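Local coordinates for Maltose/maltodextrin transport permease homologue (Bdellovibrio bacteriovorus HD100, PDB 6FFL), which binds maltodextrins such as maltotriose through this solute-binding domain, which is fused to the transmembrane subunit of an ABC transporter that probably imports the sugar, at residues P65-G70 and T339-T344; P99-K104 and V343-R348. All blocks are in the same frame, centred on the assembly; numbering follows the deposited sequence.

The two contacts adjoin, their centres 6 Å apart, and share V343 and T344, two of the residues that lead from strand 339-340 to helix 346-362. Contact 1 is buried and lies nearer the centre of the chain; contact 2 is partly buried and further out, and one of its segments carries an exposed turn. In 65-70 with 339-344, a carboxylate that holds the glucose of chain B is packed directly against the partner segment, and a water joins the backbones. In 99-104 with 343-348, the interface is apolar, built of proline, valine and tyrosine, and the sugar-binding arginine stands apart from it. S66 against P99 and V69 against Y101 join the two contacts.

Contact 1 of 2, residues P65-G70 and T339-T344; sequences PSDQVG and TPMPVT. With GLC (alpha-D-glucopyranose), chain B; GLC (alpha-D-glucopyranose), chain C.
D67 turns CG between its backbone N and carbonyl carbon (chi1 59°), and M341 sets CG anti to its own N (chi1 177°); bends at chi2 and chi3 then bring M341 CE to 3.3 Å from D67 OD2. The two side chains cross obliquely. The same methyl lies beside O2 of the chain B glucose, so the tip of the unbranched, flexible methionine touches both a carboxylate oxygen and the sugar. The forked carboxylate suits two neighbouring hydroxyls: glucose O3 donates to D67 OD1 at 2.7 Å, and O2 to OD2, also at 2.7 Å. W351 NE1 adds a weak bond to OD1. Away from the sugar, D67 CB lies 3.2 Å from P342 O, a buried carbonyl with no polar partner. V343 is a compact branched filler, its CG1 3.3 Å from S66 O and its CB facing that of V69. Having no side chain, G70 lets the backbones close up, with its CA 4.2 Å from T344 C. A water donates to both D67 O and T344 O. An acidic side chain receiving adjacent sugar hydroxyls is characteristic of carbohydrate-binding proteins, and here it belongs to the maltotriose pocket of a periplasmic-binding-protein fold.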
loop_
_atom_site.group_PDB
_atom_site.type_symbol
_atom_site.label_atom_id
_atom_site.label_comp_id
_atom_site.label_asym_id
_atom_site.label_seq_id
_atom_site.Cartn_x
_atom_site.Cartn_y
_atom_site.Cartn_z
ATOM N N PRO A 65 0.058 -4.121 -5.974
ATOM C CA PRO A 65 -0.647 -4.566 -4.762
ATOM C C PRO A 65 -1.590 -5.723 -5.041
ATOM O O PRO A 65 -2.113 -5.877 -6.146
ATOM C CB PRO A 65 -1.434 -3.324 -4.319
ATOM C CG PRO A 65 -0.873 -2.176 -5.109
ATOM C CD PRO A 65 -0.267 -2.733 -6.353
ATOM N N SER A 66 -1.831 -6.524 -4.003
ATOM C CA SER A 66 -2.556 -7.768 -4.211
ATOM C C SER A 66 -4.001 -7.573 -4.651
ATOM O O SER A 66 -4.554 -8.492 -5.262
ATOM C CB SER A 66 -2.506 -8.624 -2.952
ATOM O OG SER A 66 -2.907 -7.884 -1.839
ATOM N N ASP A 67 -4.635 -6.416 -4.382
ATOM C CA ASP A 67 -6.009 -6.304 -4.857
ATOM C C ASP A 67 -6.095 -6.178 -6.371
ATOM O O ASP A 67 -7.204 -6.262 -6.916
ATOM C CB ASP A 67 -6.769 -5.155 -4.157
ATOM C CG ASP A 67 -6.120 -3.790 -4.346
ATOM O OD1 ASP A 67 -6.872 -2.796 -4.486
ATOM O OD2 ASP A 67 -4.873 -3.701 -4.284
ATOM N N GLN A 68 -4.980 -6.046 -7.085
ATOM C CA GLN A 68 -5.166 -6.045 -8.531
ATOM C C GLN A 68 -5.443 -7.447 -9.076
ATOM O O GLN A 68 -5.813 -7.575 -10.249
ATOM C CB GLN A 68 -3.986 -5.359 -9.232
ATOM C CG GLN A 68 -2.670 -6.042 -9.166
ATOM C CD GLN A 68 -1.519 -5.134 -9.598
ATOM O OE1 GLN A 68 -1.613 -3.906 -9.569
ATOM N NE2 GLN A 68 -0.432 -5.745 -10.008
ATOM N N VAL A 69 -5.383 -8.479 -8.229
ATOM C CA VAL A 69 -5.657 -9.849 -8.679
ATOM C C VAL A 69 -7.077 -9.971 -9.229
ATOM O O VAL A 69 -7.298 -10.549 -10.304
ATOM C CB VAL A 69 -5.421 -10.844 -7.528
ATOM C CG1 VAL A 69 -6.126 -12.159 -7.806
ATOM C CG2 VAL A 69 -3.934 -11.066 -7.319
ATOM N N GLY A 70 -8.062 -9.466 -8.489
ATOM C CA GLY A 70 -9.457 -9.594 -8.867
ATOM C C GLY A 70 -9.744 -9.098 -10.268
ATOM O O GLY A 70 -10.245 -9.839 -11.121
ATOM N N THR A 339 -6.264 -5.891 9.050
ATOM C CA THR A 339 -7.082 -6.913 8.416
ATOM C C THR A 339 -6.543 -7.176 7.017
ATOM O O THR A 339 -5.924 -6.297 6.413
ATOM C CB THR A 339 -8.570 -6.512 8.332
ATOM O OG1 THR A 339 -8.741 -5.471 7.373
ATOM C CG2 THR A 339 -9.108 -6.045 9.684
ATOM N N PRO A 340 -6.753 -8.378 6.480
ATOM C CA PRO A 340 -6.134 -8.720 5.190
ATOM C C PRO A 340 -6.711 -7.894 4.051
ATOM O O PRO A 340 -7.915 -7.637 3.995
ATOM C CB PRO A 340 -6.469 -10.209 5.012
ATOM C CG PRO A 340 -6.843 -10.690 6.371
ATOM C CD PRO A 340 -7.450 -9.527 7.083
ATOM N N MET A 341 -5.842 -7.518 3.118
ATOM C CA MET A 341 -6.275 -6.799 1.931
ATOM C C MET A 341 -7.261 -7.654 1.138
ATOM O O MET A 341 -6.929 -8.794 0.783
ATOM C CB MET A 341 -5.068 -6.460 1.057
ATOM C CG MET A 341 -5.408 -5.775 -0.262
ATOM S SD MET A 341 -5.936 -4.063 0.055
ATOM C CE MET A 341 -4.811 -3.144 -0.993
ATOM N N PRO A 342 -8.468 -7.167 0.856
ATOM C CA PRO A 342 -9.373 -7.929 -0.016
ATOM C C PRO A 342 -8.945 -7.777 -1.468
ATOM O O PRO A 342 -8.375 -6.760 -1.863
ATOM C CB PRO A 342 -10.744 -7.291 0.248
ATOM C CG PRO A 342 -10.439 -5.880 0.649
ATOM C CD PRO A 342 -9.088 -5.927 1.370
ATOM N N VAL A 343 -9.185 -8.823 -2.268
ATOM C CA VAL A 343 -8.685 -8.845 -3.639
ATOM C C VAL A 343 -9.773 -9.086 -4.674
ATOM O O VAL A 343 -9.473 -9.119 -5.866
ATOM C CB VAL A 343 -7.547 -9.871 -3.828
ATOM C CG1 VAL A 343 -6.410 -9.631 -2.815
ATOM C CG2 VAL A 343 -8.084 -11.320 -3.740
ATOM N N THR A 344 -11.026 -9.252 -4.269
ATOM C CA THR A 344 -12.091 -9.466 -5.243
ATOM C C THR A 344 -12.271 -8.215 -6.110
ATOM O O THR A 344 -11.938 -7.103 -5.686
ATOM C CB THR A 344 -13.406 -9.786 -4.539
ATOM O OG1 THR A 344 -13.735 -8.700 -3.669
ATOM C CG2 THR A 344 -13.282 -11.057 -3.725
HETATM C C1 GLC B . -4.297 0.789 -2.589
HETATM C C2 GLC B . -4.801 -0.294 -3.546
HETATM C C3 GLC B . -5.264 0.358 -4.854
HETATM C C4 GLC B . -6.325 1.405 -4.566
HETATM C C5 GLC B . -5.790 2.435 -3.561
HETATM C C6 GLC B . -6.913 3.361 -3.107
HETATM O O2 GLC B . -3.778 -1.278 -3.796
HETATM O O3 GLC B . -5.822 -0.643 -5.734
HETATM O O4 GLC B . -6.679 2.061 -5.793
HETATM O O5 GLC B . -5.337 1.750 -2.388
HETATM O O6 GLC B . -6.410 4.499 -2.375
HETATM C C1 GLC C . 0.656 2.227 -1.704
HETATM C C2 GLC C . 0.137 0.801 -1.576
HETATM C C3 GLC C . -1.044 0.520 -2.491
HETATM C C4 GLC C . -2.093 1.600 -2.254
HETATM C C5 GLC C . -1.469 2.971 -2.499
HETATM C C6 GLC C . -2.491 4.092 -2.278
HETATM O O2 GLC C . 1.229 -0.092 -1.866
HETATM O O3 GLC C . -1.583 -0.772 -2.161
HETATM O O4 GLC C . -3.167 1.427 -3.166
HETATM O O5 GLC C . -0.414 3.152 -1.560
HETATM O O6 GLC C . -2.004 5.324 -2.853
HETATM O O HOH W 1 -9.839 -5.524 -6.624
#

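Contact 2 of 2, residues P99-K104 and V343-R348; sequences PVYDGK and VTPEVR. With GLC (alpha-D-glucopyranose), chain B.
Y101 and P345 meet at about a right angle, the phenol end of the tyrosine reaching the proline ring: Y101 OH is 3.3 Å from P345 CD, and the ring carbon CZ is 3.7 Å from the same atom. The tyrosine CG is anti to the backbone N (chi1 174°), on a side chain that leaves the backbone toward the partner segment; CE1 also touches T344 CG2 at 4.1 Å. A long flat side chain suits this place because it reaches from the short, weakly bonded strand 100-101 across to T344 and P345, while the rigid proline offers a ring with no N-H needing a partner. The other apolar pairings use both branches of V343: CG1 packs 4.0 Å from P99 CB, these side chains crossing at about a right angle, and CG2 lies near Y101 CB.

Backbone hydrogen bonds shape each segment separately. Y101 and K104 bond to each other in both directions across a type I' turn, with D102 and G103 at its corners; glycine readily adopts the positive phi required there. In the other segment, V347 N bonds to T344 O and R348 N to P345 O. The side-chain hydroxyl of T344 bonds outside both segments, to G183 O.

The polar interactions with the sugar belong to R348, whose guanidinium meets two hydroxyls of the chain B glucose, O4 lying at its edge, near its plane. NH1 donates to O3 at 3.1 Å (149°) and NH2 to O4 at 2.9 Å (158°); a weak third bond runs from NH1 to O4. D352 forms a salt bridge with NH2, which would steady the group as a second-shell partner.

Around this interface, Y101 also packs on V69, A73 and T74 of helix 69-74, P345 rests on T74, and P99 on S66, so strand 100-101 meets the residues leading into helix 346-362 beside helix 69-74.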
loop_
_atom_site.group_PDB
_atom_site.type_symbol
_atom_site.label_atom_id
_atom_site.label_comp_id
_atom_site.label_asym_id
_atom_site.label_seq_id
_atom_site.Cartn_x
_atom_site.Cartn_y
_atom_site.Cartn_z
ATOM N N PRO A 99 -2.348 -14.317 -2.145
ATOM C CA PRO A 99 -3.791 -14.374 -1.883
ATOM C C PRO A 99 -4.497 -15.176 -2.961
ATOM O O PRO A 99 -4.188 -15.049 -4.145
ATOM C CB PRO A 99 -4.224 -12.902 -1.912
ATOM C CG PRO A 99 -3.186 -12.212 -2.743
ATOM C CD PRO A 99 -1.890 -12.951 -2.451
ATOM N N VAL A 100 -5.455 -15.998 -2.535
ATOM C CA VAL A 100 -6.209 -16.870 -3.430
ATOM C C VAL A 100 -7.434 -16.123 -3.939
ATOM O O VAL A 100 -8.091 -15.383 -3.197
ATOM C CB VAL A 100 -6.609 -18.175 -2.710
ATOM C CG1 VAL A 100 -7.556 -19.022 -3.567
ATOM C CG2 VAL A 100 -5.370 -18.974 -2.346
ATOM N N TYR A 101 -7.743 -16.314 -5.216
ATOM C CA TYR A 101 -8.948 -15.755 -5.800
ATOM C C TYR A 101 -9.507 -16.779 -6.769
ATOM O O TYR A 101 -8.766 -17.296 -7.610
ATOM C CB TYR A 101 -8.676 -14.428 -6.523
ATOM C CG TYR A 101 -9.915 -13.940 -7.246
ATOM C CD1 TYR A 101 -11.008 -13.470 -6.528
ATOM C CD2 TYR A 101 -10.011 -13.995 -8.626
ATOM C CE1 TYR A 101 -12.157 -13.051 -7.162
ATOM C CE2 TYR A 101 -11.167 -13.581 -9.278
ATOM C CZ TYR A 101 -12.233 -13.104 -8.534
ATOM O OH TYR A 101 -13.386 -12.686 -9.152
ATOM N N ASP A 102 -10.797 -17.090 -6.639
ATOM C CA ASP A 102 -11.433 -18.077 -7.509
ATOM C C ASP A 102 -10.687 -19.406 -7.445
ATOM O O ASP A 102 -10.538 -20.102 -8.450
ATOM C CB ASP A 102 -11.513 -17.549 -8.949
ATOM C CG ASP A 102 -12.527 -18.292 -9.805
ATOM O OD1 ASP A 102 -13.426 -18.962 -9.252
ATOM O OD2 ASP A 102 -12.407 -18.206 -11.048
ATOM N N GLY A 103 -10.162 -19.732 -6.265
ATOM C CA GLY A 103 -9.475 -20.983 -6.043
ATOM C C GLY A 103 -8.084 -21.092 -6.620
ATOM O O GLY A 103 -7.499 -22.177 -6.558
ATOM N N LYS A 104 -7.522 -20.014 -7.166
ATOM C CA LYS A 104 -6.219 -20.075 -7.815
ATOM C C LYS A 104 -5.308 -18.970 -7.301
ATOM O O LYS A 104 -5.757 -17.970 -6.727
ATOM C CB LYS A 104 -6.338 -19.954 -9.342
ATOM C CG LYS A 104 -7.094 -21.114 -9.995
ATOM C CD LYS A 104 -7.493 -20.799 -11.432
ATOM C CE LYS A 104 -8.775 -21.527 -11.825
ATOM N NZ LYS A 104 -8.991 -21.536 -13.302
ATOM N N VAL A 343 -9.185 -8.823 -2.268
ATOM C CA VAL A 343 -8.685 -8.845 -3.639
ATOM C C VAL A 343 -9.773 -9.086 -4.674
ATOM O O VAL A 343 -9.473 -9.119 -5.866
ATOM C CB VAL A 343 -7.547 -9.871 -3.828
ATOM C CG1 VAL A 343 -6.410 -9.631 -2.815
ATOM C CG2 VAL A 343 -8.084 -11.320 -3.740
ATOM N N THR A 344 -11.026 -9.252 -4.269
ATOM C CA THR A 344 -12.091 -9.466 -5.243
ATOM C C THR A 344 -12.271 -8.215 -6.110
ATOM O O THR A 344 -11.938 -7.103 -5.686
ATOM C CB THR A 344 -13.406 -9.786 -4.539
ATOM O OG1 THR A 344 -13.735 -8.700 -3.669
ATOM C CG2 THR A 344 -13.282 -11.057 -3.725
ATOM N N PRO A 345 -12.788 -8.359 -7.336
ATOM C CA PRO A 345 -12.899 -7.178 -8.211
ATOM C C PRO A 345 -13.843 -6.125 -7.658
ATOM O O PRO A 345 -13.699 -4.943 -7.989
ATOM C CB PRO A 345 -13.400 -7.762 -9.545
ATOM C CG PRO A 345 -13.975 -9.087 -9.196
ATOM C CD PRO A 345 -13.215 -9.599 -8.018
ATOM N N GLU A 346 -14.785 -6.520 -6.794
ATOM C CA GLU A 346 -15.697 -5.564 -6.187
ATOM C C GLU A 346 -14.946 -4.487 -5.411
ATOM O O GLU A 346 -15.437 -3.358 -5.293
ATOM C CB GLU A 346 -16.677 -6.294 -5.269
ATOM C CG GLU A 346 -17.770 -7.089 -6.006
ATOM C CD GLU A 346 -17.347 -8.477 -6.489
ATOM O OE1 GLU A 346 -16.174 -8.868 -6.341
ATOM O OE2 GLU A 346 -18.217 -9.196 -7.028
ATOM N N VAL A 347 -13.763 -4.813 -4.882
ATOM C CA VAL A 347 -12.998 -3.847 -4.090
ATOM C C VAL A 347 -12.582 -2.662 -4.946
ATOM O O VAL A 347 -12.486 -1.527 -4.459
ATOM C CB VAL A 347 -11.773 -4.537 -3.451
ATOM C CG1 VAL A 347 -10.897 -3.528 -2.724
ATOM C CG2 VAL A 347 -12.225 -5.613 -2.502
ATOM N N ARG A 348 -12.343 -2.902 -6.234
ATOM C CA ARG A 348 -11.990 -1.829 -7.155
ATOM C C ARG A 348 -13.094 -0.780 -7.220
ATOM O O ARG A 348 -12.821 0.428 -7.196
ATOM C CB ARG A 348 -11.718 -2.428 -8.538
ATOM C CG ARG A 348 -11.509 -1.418 -9.631
ATOM C CD ARG A 348 -10.091 -0.898 -9.601
ATOM N NE ARG A 348 -9.979 0.395 -8.927
ATOM C CZ ARG A 348 -9.093 0.657 -7.967
ATOM N NH1 ARG A 348 -8.261 -0.285 -7.550
ATOM N NH2 ARG A 348 -9.031 1.873 -7.444
HETATM C C1 GLC B . -4.297 0.789 -2.589
HETATM C C2 GLC B . -4.801 -0.294 -3.546
HETATM C C3 GLC B . -5.264 0.358 -4.854
HETATM C C4 GLC B . -6.325 1.405 -4.566
HETATM C C5 GLC B . -5.790 2.435 -3.561
HETATM C C6 GLC B . -6.913 3.361 -3.107
HETATM O O2 GLC B . -3.778 -1.278 -3.796
HETATM O O3 GLC B . -5.822 -0.643 -5.734
HETATM O O4 GLC B . -6.679 2.061 -5.793
HETATM O O5 GLC B . -5.337 1.750 -2.388
HETATM O O6 GLC B . -6.410 4.499 -2.375
#